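Local coordinates for protein endoglucanase FnCel5A (Fervidobacterium nodosum, PDB 3NCO) that probably hydrolyses internal beta-1,4-glucosidic bonds of cellulose, as a glycoside hydrolase family 5 endoglucanase, at residues Glu121-Val126 and Leu137-Phe142; Glu144-Leu149 and Pro179-Tyr184; Ile173-Val178 and Ile199-Tyr204. All coordinates share one frame; numbering follows the deposited sequence.

Contact 1 (Glu121-Val126 and Leu137-Phe142); sequences EIWKQV and LFFEIF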
loop_
_atom_site.group_PDB
_atom_site.type_symbol
_atom_site.label_atom_id
_atom_site.label_comp_id
_atom_site.label_asym_id
_atom_site.label_seq_id
_atom_site.Cartn_x
_atom_site.Cartn_y
_atom_site.Cartn_z
ATOM N N GLU A 121 12.969 -15.483 -3.302
ATOM C CA GLU A 121 13.256 -16.295 -2.100
ATOM C C GLU A 121 12.591 -15.732 -0.844
ATOM O O GLU A 121 12.075 -16.498 -0.028
ATOM C CB GLU A 121 14.751 -16.396 -1.853
ATOM C CG GLU A 121 15.514 -17.169 -2.941
ATOM C CD GLU A 121 14.881 -18.534 -3.264
ATOM O OE1 GLU A 121 14.653 -19.332 -2.326
ATOM O OE2 GLU A 121 14.586 -18.826 -4.444
ATOM N N ILE A 122 12.547 -14.411 -0.713
ATOM C CA ILE A 122 11.800 -13.794 0.413
ATOM C C ILE A 122 10.367 -14.268 0.392
ATOM O O ILE A 122 9.832 -14.752 1.389
ATOM C CB ILE A 122 11.871 -12.238 0.349
ATOM C CG1 ILE A 122 13.262 -11.804 0.791
ATOM C CG2 ILE A 122 10.767 -11.567 1.233
ATOM C CD1 ILE A 122 13.611 -10.359 0.430
ATOM N N TRP A 123 9.736 -14.160 -0.759
ATOM C CA TRP A 123 8.337 -14.524 -0.860
ATOM C C TRP A 123 8.074 -16.026 -0.718
ATOM O O TRP A 123 7.006 -16.439 -0.207
ATOM C CB TRP A 123 7.708 -13.916 -2.109
ATOM C CG TRP A 123 7.141 -12.528 -1.750
ATOM C CD1 TRP A 123 7.605 -11.261 -2.160
ATOM C CD2 TRP A 123 6.073 -12.280 -0.852
ATOM N NE1 TRP A 123 6.831 -10.274 -1.586
ATOM C CE2 TRP A 123 5.904 -10.874 -0.757
ATOM C CE3 TRP A 123 5.232 -13.130 -0.113
ATOM C CZ2 TRP A 123 4.899 -10.298 0.053
ATOM C CZ3 TRP A 123 4.249 -12.586 0.660
ATOM C CH2 TRP A 123 4.069 -11.168 0.765
ATOM N N LYS A 124 9.013 -16.856 -1.160
ATOM C CA LYS A 124 8.843 -18.298 -0.931
ATOM C C LYS A 124 8.703 -18.540 0.577
ATOM O O LYS A 124 7.841 -19.323 1.039
ATOM C CB LYS A 124 10.050 -19.040 -1.485
ATOM C CG LYS A 124 10.001 -20.533 -1.237
ATOM C CD LYS A 124 11.159 -21.192 -1.986
ATOM C CE LYS A 124 11.047 -22.749 -1.982
ATOM N NZ LYS A 124 9.983 -23.216 -2.982
ATOM N N GLN A 125 9.536 -17.863 1.343
ATOM C CA GLN A 125 9.525 -17.997 2.784
ATOM C C GLN A 125 8.299 -17.369 3.464
ATOM O O GLN A 125 7.760 -17.954 4.408
ATOM C CB GLN A 125 10.767 -17.365 3.343
ATOM C CG GLN A 125 11.970 -18.200 3.012
ATOM C CD GLN A 125 13.210 -17.510 3.493
ATOM O OE1 GLN A 125 13.477 -17.507 4.679
ATOM N NE2 GLN A 125 13.923 -16.831 2.591
ATOM N N VAL A 126 7.928 -16.165 3.080
ATOM C CA VAL A 126 6.789 -15.492 3.709
ATOM C C VAL A 126 5.503 -16.276 3.392
ATOM O O VAL A 126 4.683 -16.577 4.320
ATOM C CB VAL A 126 6.641 -14.053 3.227
ATOM C CG1 VAL A 126 5.387 -13.417 3.894
ATOM C CG2 VAL A 126 7.914 -13.237 3.529
ATOM N N LEU A 137 -5.991 -12.276 5.418
ATOM C CA LEU A 137 -4.604 -11.832 5.146
ATOM C C LEU A 137 -4.335 -11.907 3.633
ATOM O O LEU A 137 -4.403 -13.004 3.052
ATOM C CB LEU A 137 -3.578 -12.727 5.843
ATOM C CG LEU A 137 -2.101 -12.414 5.548
ATOM C CD1 LEU A 137 -1.670 -11.025 6.120
ATOM C CD2 LEU A 137 -1.219 -13.548 6.093
ATOM N N PHE A 138 -3.935 -10.763 3.072
ATOM C CA PHE A 138 -3.558 -10.639 1.640
ATOM C C PHE A 138 -2.055 -10.402 1.501
ATOM O O PHE A 138 -1.464 -9.750 2.386
ATOM C CB PHE A 138 -4.244 -9.406 1.008
ATOM C CG PHE A 138 -5.748 -9.472 0.971
ATOM C CD1 PHE A 138 -6.444 -10.578 1.376
ATOM C CD2 PHE A 138 -6.457 -8.403 0.429
ATOM C CE1 PHE A 138 -7.869 -10.574 1.385
ATOM C CE2 PHE A 138 -7.855 -8.400 0.388
ATOM C CZ PHE A 138 -8.571 -9.484 0.891
ATOM N N PHE A 139 -1.439 -10.905 0.413
ATOM C CA PHE A 139 -0.026 -10.606 0.162
ATOM C C PHE A 139 0.094 -9.497 -0.878
ATOM O O PHE A 139 -0.827 -9.317 -1.685
ATOM C CB PHE A 139 0.680 -11.822 -0.434
ATOM C CG PHE A 139 0.767 -12.991 0.510
ATOM C CD1 PHE A 139 0.571 -12.770 1.877
ATOM C CD2 PHE A 139 1.109 -14.296 0.048
ATOM C CE1 PHE A 139 0.635 -13.794 2.786
ATOM C CE2 PHE A 139 1.216 -15.367 0.955
ATOM C CZ PHE A 139 1.001 -15.121 2.342
ATOM N N GLU A 140 1.211 -8.764 -0.885
ATOM C CA GLU A 140 1.431 -7.712 -1.864
ATOM C C GLU A 140 2.898 -7.755 -2.286
ATOM O O GLU A 140 3.744 -7.357 -1.498
ATOM C CB GLU A 140 1.099 -6.361 -1.237
ATOM C CG GLU A 140 1.368 -5.218 -2.251
ATOM C CD GLU A 140 1.080 -3.817 -1.740
ATOM O OE1 GLU A 140 0.741 -3.690 -0.544
ATOM O OE2 GLU A 140 1.211 -2.865 -2.509
ATOM N N ILE A 141 3.184 -8.292 -3.477
ATOM C CA ILE A 141 4.550 -8.668 -3.855
ATOM C C ILE A 141 5.611 -7.597 -3.631
ATOM O O ILE A 141 6.639 -7.854 -2.988
ATOM C CB ILE A 141 4.601 -9.112 -5.317
ATOM C CG1 ILE A 141 3.846 -10.441 -5.382
ATOM C CG2 ILE A 141 6.070 -9.414 -5.752
ATOM C CD1 ILE A 141 3.548 -10.893 -6.838
ATOM N N PHE A 142 5.342 -6.381 -4.129
ATOM C CA PHE A 142 6.318 -5.298 -3.977
ATOM C C PHE A 142 5.672 -3.926 -4.064
ATOM O O PHE A 142 4.803 -3.688 -4.903
ATOM C CB PHE A 142 7.485 -5.429 -4.966
ATOM C CG PHE A 142 8.653 -4.561 -4.633
ATOM C CD1 PHE A 142 9.363 -4.711 -3.419
ATOM C CD2 PHE A 142 9.010 -3.541 -5.508
ATOM C CE1 PHE A 142 10.423 -3.841 -3.105
ATOM C CE2 PHE A 142 10.091 -2.701 -5.230
ATOM C CZ PHE A 142 10.792 -2.840 -4.041
#

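Contact 2 (Glu144-Leu149 and Pro179-Tyr184); sequences EPAQNL and PNWSNY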
loop_
_atom_site.group_PDB
_atom_site.type_symbol
_atom_site.label_atom_id
_atom_site.label_comp_id
_atom_site.label_asym_id
_atom_site.label_seq_id
_atom_site.Cartn_x
_atom_site.Cartn_y
_atom_site.Cartn_z
ATOM N N GLU A 144 5.573 -0.173 -5.143
ATOM C CA GLU A 144 6.153 0.831 -6.078
ATOM C C GLU A 144 7.399 0.356 -6.846
ATOM O O GLU A 144 8.497 0.828 -6.607
ATOM C CB GLU A 144 6.465 2.122 -5.314
ATOM C CG GLU A 144 5.195 2.795 -4.870
ATOM C CD GLU A 144 5.421 4.104 -4.189
ATOM O OE1 GLU A 144 6.586 4.500 -3.987
ATOM O OE2 GLU A 144 4.457 4.753 -3.783
ATOM N N PRO A 145 7.223 -0.579 -7.783
ATOM C CA PRO A 145 8.317 -0.856 -8.655
ATOM C C PRO A 145 8.717 0.447 -9.297
ATOM O O PRO A 145 7.834 1.307 -9.510
ATOM C CB PRO A 145 7.670 -1.726 -9.740
ATOM C CG PRO A 145 6.650 -2.491 -8.993
ATOM C CD PRO A 145 6.017 -1.353 -8.169
ATOM N N ALA A 146 10.012 0.630 -9.543
ATOM C CA ALA A 146 10.530 1.889 -10.152
ATOM C C ALA A 146 11.990 1.806 -10.474
ATOM O O ALA A 146 12.603 0.770 -10.286
ATOM C CB ALA A 146 10.311 3.074 -9.229
ATOM N N GLN A 147 12.522 2.887 -11.073
ATOM C CA GLN A 147 13.942 2.957 -11.361
ATOM C C GLN A 147 14.288 1.846 -12.315
ATOM O O GLN A 147 13.658 1.755 -13.361
ATOM C CB GLN A 147 14.809 2.967 -10.088
ATOM C CG GLN A 147 14.556 4.267 -9.285
ATOM C CD GLN A 147 15.621 4.458 -8.219
ATOM O OE1 GLN A 147 16.810 4.607 -8.534
ATOM N NE2 GLN A 147 15.219 4.427 -6.963
ATOM N N ASN A 148 15.274 1.010 -12.006
ATOM C CA ASN A 148 15.723 0.019 -13.000
ATOM C C ASN A 148 14.800 -1.191 -13.058
ATOM O O ASN A 148 14.914 -2.030 -13.941
ATOM C CB ASN A 148 17.128 -0.406 -12.673
ATOM C CG ASN A 148 18.131 0.712 -12.997
ATOM O OD1 ASN A 148 17.815 1.624 -13.814
ATOM N ND2 ASN A 148 19.268 0.707 -12.328
ATOM N N LEU A 149 13.962 -1.336 -12.052
ATOM C CA LEU A 149 12.836 -2.291 -12.128
ATOM C C LEU A 149 11.706 -1.652 -12.920
ATOM O O LEU A 149 10.681 -1.164 -12.349
ATOM C CB LEU A 149 12.396 -2.710 -10.743
ATOM C CG LEU A 149 11.338 -3.827 -10.646
ATOM C CD1 LEU A 149 11.804 -5.130 -11.188
ATOM C CD2 LEU A 149 10.951 -3.997 -9.160
ATOM N N PRO A 179 3.746 -0.128 -11.975
ATOM C CA PRO A 179 5.189 0.219 -11.954
ATOM C C PRO A 179 5.377 1.746 -11.973
ATOM O O PRO A 179 4.398 2.494 -11.780
ATOM C CB PRO A 179 5.760 -0.482 -13.186
ATOM C CG PRO A 179 4.570 -0.516 -14.154
ATOM C CD PRO A 179 3.283 -0.527 -13.332
ATOM N N ASN A 180 6.640 2.202 -12.124
ATOM C CA ASN A 180 6.971 3.639 -12.088
ATOM C C ASN A 180 6.347 4.346 -10.881
ATOM O O ASN A 180 5.589 5.323 -10.993
ATOM C CB ASN A 180 6.603 4.335 -13.396
ATOM C CG ASN A 180 7.595 5.418 -13.764
ATOM O OD1 ASN A 180 8.483 5.210 -14.598
ATOM N ND2 ASN A 180 7.446 6.590 -13.148
ATOM N N TRP A 181 6.711 3.833 -9.712
ATOM C CA TRP A 181 6.212 4.378 -8.428
ATOM C C TRP A 181 4.710 4.199 -8.231
ATOM O O TRP A 181 4.126 4.888 -7.359
ATOM C CB TRP A 181 6.536 5.874 -8.296
ATOM C CG TRP A 181 7.926 6.160 -8.508
ATOM C CD1 TRP A 181 8.500 6.823 -9.587
ATOM C CD2 TRP A 181 8.978 5.827 -7.637
ATOM N NE1 TRP A 181 9.843 6.910 -9.411
ATOM C CE2 TRP A 181 10.175 6.315 -8.223
ATOM C CE3 TRP A 181 9.041 5.193 -6.409
ATOM C CZ2 TRP A 181 11.411 6.157 -7.625
ATOM C CZ3 TRP A 181 10.287 5.025 -5.806
ATOM C CH2 TRP A 181 11.448 5.523 -6.408
ATOM N N SER A 182 4.072 3.350 -9.052
ATOM C CA SER A 182 2.629 3.109 -8.914
ATOM C C SER A 182 1.786 4.377 -9.241
ATOM O O SER A 182 0.624 4.515 -8.833
ATOM C CB SER A 182 2.358 2.396 -7.552
ATOM O OG SER A 182 3.249 1.249 -7.487
ATOM N N ASN A 183 2.363 5.226 -10.080
ATOM C CA ASN A 183 1.644 6.415 -10.537
ATOM C C ASN A 183 0.529 5.986 -11.515
ATOM O O ASN A 183 0.730 5.069 -12.345
ATOM C CB ASN A 183 2.627 7.361 -11.210
ATOM C CG ASN A 183 1.938 8.570 -11.847
ATOM O OD1 ASN A 183 1.386 8.478 -12.949
ATOM N ND2 ASN A 183 1.977 9.696 -11.149
ATOM N N TYR A 184 -0.648 6.594 -11.345
ATOM C CA TYR A 184 -1.885 6.181 -12.034
ATOM C C TYR A 184 -1.671 6.028 -13.540
ATOM O O TYR A 184 -2.250 5.125 -14.147
ATOM C CB TYR A 184 -3.048 7.181 -11.739
ATOM C CG TYR A 184 -2.919 8.389 -12.614
ATOM C CD1 TYR A 184 -3.538 8.422 -13.866
ATOM C CD2 TYR A 184 -2.082 9.444 -12.253
ATOM C CE1 TYR A 184 -3.358 9.483 -14.726
ATOM C CE2 TYR A 184 -1.871 10.540 -13.147
ATOM C CZ TYR A 184 -2.541 10.534 -14.374
ATOM O OH TYR A 184 -2.324 11.562 -15.270
HETATM O O HOH W 1 10.835 4.765 -12.376
HETATM O O HOH W 2 8.978 0.941 -13.057
#

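Contact 3 (Ile173-Val178 and Ile199-Tyr204); sequences IVIIDV and IVSFHY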
loop_
_atom_site.group_PDB
_atom_site.type_symbol
_atom_site.label_atom_id
_atom_site.label_comp_id
_atom_site.label_asym_id
_atom_site.label_seq_id
_atom_site.Cartn_x
_atom_site.Cartn_y
_atom_site.Cartn_z
ATOM N N ILE A 173 -5.367 -13.847 -1.950
ATOM C CA ILE A 173 -5.254 -12.622 -2.732
ATOM C C ILE A 173 -3.792 -12.124 -2.786
ATOM O O ILE A 173 -3.138 -11.990 -1.746
ATOM C CB ILE A 173 -6.152 -11.547 -2.181
ATOM C CG1 ILE A 173 -7.626 -11.918 -2.413
ATOM C CG2 ILE A 173 -5.793 -10.188 -2.836
ATOM C CD1 ILE A 173 -8.084 -11.855 -3.849
ATOM N N VAL A 174 -3.291 -11.822 -3.987
ATOM C CA VAL A 174 -1.982 -11.208 -4.115
ATOM C C VAL A 174 -2.180 -9.888 -4.858
ATOM O O VAL A 174 -2.816 -9.858 -5.944
ATOM C CB VAL A 174 -1.016 -12.132 -4.904
ATOM C CG1 VAL A 174 0.348 -11.396 -5.289
ATOM C CG2 VAL A 174 -0.816 -13.419 -4.090
ATOM N N ILE A 175 -1.642 -8.804 -4.290
ATOM C CA ILE A 175 -1.821 -7.460 -4.858
ATOM C C ILE A 175 -0.587 -7.130 -5.683
ATOM O O ILE A 175 0.539 -7.258 -5.192
ATOM C CB ILE A 175 -1.990 -6.416 -3.735
ATOM C CG1 ILE A 175 -3.368 -6.617 -3.094
ATOM C CG2 ILE A 175 -1.886 -4.953 -4.246
ATOM C CD1 ILE A 175 -3.412 -6.134 -1.681
ATOM N N ILE A 176 -0.847 -6.713 -6.921
ATOM C CA ILE A 176 0.188 -6.344 -7.891
ATOM C C ILE A 176 0.237 -4.825 -8.099
ATOM O O ILE A 176 -0.751 -4.215 -8.541
ATOM C CB ILE A 176 -0.109 -7.016 -9.294
ATOM C CG1 ILE A 176 -0.377 -8.498 -9.120
ATOM C CG2 ILE A 176 0.993 -6.737 -10.296
ATOM C CD1 ILE A 176 0.694 -9.270 -8.340
ATOM N N ASP A 177 1.365 -4.210 -7.757
ATOM C CA ASP A 177 1.530 -2.757 -7.928
ATOM C C ASP A 177 1.801 -2.357 -9.360
ATOM O O ASP A 177 2.513 -3.001 -10.074
ATOM C CB ASP A 177 2.711 -2.236 -7.082
ATOM C CG ASP A 177 2.338 -2.167 -5.537
ATOM O OD1 ASP A 177 1.706 -3.139 -5.035
ATOM O OD2 ASP A 177 2.743 -1.195 -4.839
ATOM N N VAL A 178 1.210 -1.249 -9.710
ATOM C CA VAL A 178 1.533 -0.511 -10.946
ATOM C C VAL A 178 3.002 -0.063 -10.849
ATOM O O VAL A 178 3.457 0.322 -9.746
ATOM C CB VAL A 178 0.547 0.672 -11.011
ATOM C CG1 VAL A 178 0.977 1.584 -12.142
ATOM C CG2 VAL A 178 -0.834 0.073 -11.284
ATOM N N ILE A 199 -5.316 -8.490 -7.317
ATOM C CA ILE A 199 -5.865 -7.136 -7.319
ATOM C C ILE A 199 -4.746 -6.213 -7.757
ATOM O O ILE A 199 -3.596 -6.398 -7.343
ATOM C CB ILE A 199 -6.305 -6.766 -5.873
ATOM C CG1 ILE A 199 -7.508 -7.656 -5.470
ATOM C CG2 ILE A 199 -6.721 -5.290 -5.729
ATOM C CD1 ILE A 199 -7.930 -7.504 -4.016
ATOM N N VAL A 200 -5.080 -5.193 -8.548
ATOM C CA VAL A 200 -4.007 -4.283 -9.000
ATOM C C VAL A 200 -4.088 -3.059 -8.110
ATOM O O VAL A 200 -5.189 -2.631 -7.715
ATOM C CB VAL A 200 -4.242 -3.907 -10.519
ATOM C CG1 VAL A 200 -3.417 -2.708 -10.932
ATOM C CG2 VAL A 200 -3.950 -5.132 -11.412
ATOM N N SER A 201 -2.927 -2.502 -7.764
ATOM C CA SER A 201 -2.925 -1.305 -6.921
ATOM C C SER A 201 -2.129 -0.138 -7.498
ATOM O O SER A 201 -1.042 -0.341 -8.006
ATOM C CB SER A 201 -2.360 -1.688 -5.555
ATOM O OG SER A 201 -2.304 -0.559 -4.724
ATOM N N PHE A 202 -2.672 1.082 -7.354
ATOM C CA PHE A 202 -1.884 2.305 -7.699
ATOM C C PHE A 202 -1.877 3.204 -6.488
ATOM O O PHE A 202 -2.619 2.927 -5.545
ATOM C CB PHE A 202 -2.409 3.055 -8.944
ATOM C CG PHE A 202 -3.704 3.840 -8.721
ATOM C CD1 PHE A 202 -3.711 5.230 -8.777
ATOM C CD2 PHE A 202 -4.928 3.160 -8.513
ATOM C CE1 PHE A 202 -4.944 5.955 -8.603
ATOM C CE2 PHE A 202 -6.126 3.866 -8.324
ATOM C CZ PHE A 202 -6.123 5.241 -8.371
ATOM N N HIS A 203 -0.965 4.157 -6.473
ATOM C CA HIS A 203 -0.890 5.133 -5.406
ATOM C C HIS A 203 -1.173 6.500 -5.967
ATOM O O HIS A 203 -0.846 6.766 -7.128
ATOM C CB HIS A 203 0.496 5.132 -4.821
ATOM C CG HIS A 203 0.846 3.829 -4.182
ATOM N ND1 HIS A 203 2.094 3.573 -3.681
ATOM C CD2 HIS A 203 0.095 2.732 -3.955
ATOM C CE1 HIS A 203 2.103 2.356 -3.153
ATOM N NE2 HIS A 203 0.896 1.824 -3.312
ATOM N N TYR A 204 -1.795 7.358 -5.165
ATOM C CA TYR A 204 -2.235 8.643 -5.665
ATOM C C TYR A 204 -1.772 9.786 -4.782
ATOM O O TYR A 204 -2.182 9.890 -3.623
ATOM C CB TYR A 204 -3.759 8.737 -5.848
ATOM C CG TYR A 204 -4.133 9.894 -6.768
ATOM C CD1 TYR A 204 -3.876 9.832 -8.138
ATOM C CD2 TYR A 204 -4.752 11.047 -6.252
ATOM C CE1 TYR A 204 -4.213 10.927 -8.959
ATOM C CE2 TYR A 204 -5.092 12.118 -7.041
ATOM C CZ TYR A 204 -4.826 12.049 -8.391
ATOM O OH TYR A 204 -5.181 13.079 -9.201
#

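Contact 1 (Glu121-Val126 and Leu137-Phe142)
W123 on helix 112-130 lays its indole against F139 of strand 137-140, part of the outer helix-to-strand packing of a (beta/alpha)8 barrel; the short helix and strand segments run antiparallel, at 172°. The two side chains pass one another in opposing senses. CZ3 of W123 stands over one face of the phenyl ring, offset toward its rim and 3.5 Å from F139 CG, while CH2 of W123 lies 3.7 Å from F139 CB. With the planes at 44° the rings meet obliquely. F139 CG sits anti to its own carbonyl carbon (chi1 -66°), which puts it beside the backbone N, where W123 CZ3 meets it. Tryptophan suits its place because a large apolar plate also carries a polar N-H to the backbone of I141. I141 adds CG2, 4.3 Å from W123 CD1. E140, whose CB points away from the helix, carries its carboxylate to the opposite side of the strand, where R59 makes a salt bridge with it; its backbone O comes nearest the indole, 3.5 Å from W123 CZ2. At the edge of the indole, W123 NE1 donates to I141 O at 2.8 Å, in the carbonyl plane and on a lone pair.

Contact 2 (Glu144-Leu149 and Pro179-Tyr184)
Two loops following neighbouring strands of a (beta/alpha)8 barrel meet here, at the C-terminal end where such barrels carry their active site, with E144, P145 and A146 against P179, W181 and S182. E144 and P145, preceded by an asparagine, match the Asn-Glu-Pro sequence in which family 5 enzymes place their general acid/base, consistent with a position at the cleft. The backbone joint is one hydrogen bond, from W181 N to P145 O at 2.8 Å. N180, W181 and S182 all have positive phi, a run that curls the chain around this carbonyl. The next residue, A146, sets its methyl over the centre of the six-membered ring of W181, a CH-pi contact with CB 3.4 Å from the centroid and 13° off the normal; a short side chain suits a backbone so near the indole. E144 approaches the same indole at its edge, OE1 lying 3.5 Å from W181 CE3, with the carboxylate plane turned 90° from the ring. Its CG is anti to its own carbonyl carbon (chi1 -68°) and lies 3.4 Å from W181 O, while OE2 is hydrogen-bonded to H203. An alanine in place of E144 would probably leave H203 ND1 without this partner and open a gap beside the indole edge and W181 O. S182 OG is bonded to V178 O and rests 3.3 Å from E144 CA; serine, short and polar, suits the tight place between the loops. P145 CB and P179 CB pack two rigid rings at 4.1 Å, and the exposed Q147 brings NE2 to 4.0 Å from W181 CH2. Water bridges the loops, accepting from N180 N and donating to L149 O, 2.8 Å from each.

Contact 3 (Ile173-Val178 and Ile199-Tyr204)
Strands 174-177 and 199-204 run parallel with a twist of -41° between the short segments, I175, I176 and D177 pairing with I199, V200 and S201. Four backbone hydrogen bonds alternate between them: I199 N to V174 O is the longest, at 3.2 Å, and I176 N to I199 O the shortest, at 2.8 Å. S201 N to I176 O and V178 N to S201 O complete the set, the last nearly straight at 173°. On the face carrying I175, I199, D177 and S201, the first two side chains run alongside in the same sense, with I175 CG1 4.0 Å from I199 CB. I175 CG2, anti to the backbone N, comes within 3.5 Å of S201 CB. This face is the interior of the (beta/alpha)8 barrel, in which these are the fifth and sixth strands. At the N-terminal end of the pair I173 CG2 touches I199 CD1 at 3.6 Å, and helix 12-20 packs I20 and N17 against I199. Serine suits its place beside I175, being small and able to hydrogen-bond F257 O through OG. The other face, bearing I176 and V200, looks outward and is apolar to suit the helix layer, as where I176 meets Y158 of helix 151-168. V178, just past its strand, sets CG2 3.8 Å from V200 CG1 and 4.1 Å from F202 CB. Toward the C-terminal end the chemistry turns polar. D177 OD2 accepts from E144 N, and H203 too has its stronger partner in E144; D177 OD2 lies 3.9 Å from H203 NE2, carboxylate and imidazole planes 76° apart.

How the contacts relate
Contacts 1 and 3 are buried, whereas contact 2 is partly exposed at the barrel mouth. Contact 1 fixes an outer helix to strand 137-140 mainly by aromatic packing, and that strand bonds to 174-177, the first strand of contact 3, through F139 O and I175 N. Contact 3 is a backbone-bonded strand pair, aliphatic at first and polar toward its C-terminal end. Contact 2 joins the loops that continue strands 137-140 and 174-177, and relies on ring faces and edges, turns and water. E140 OE2 and D177 OD1 lie 2.6 Å apart, a spacing at which a proton is probably held between them, though R59 also pairs with E140. S182 O accepts from H203 N, tying contacts 2 and 3.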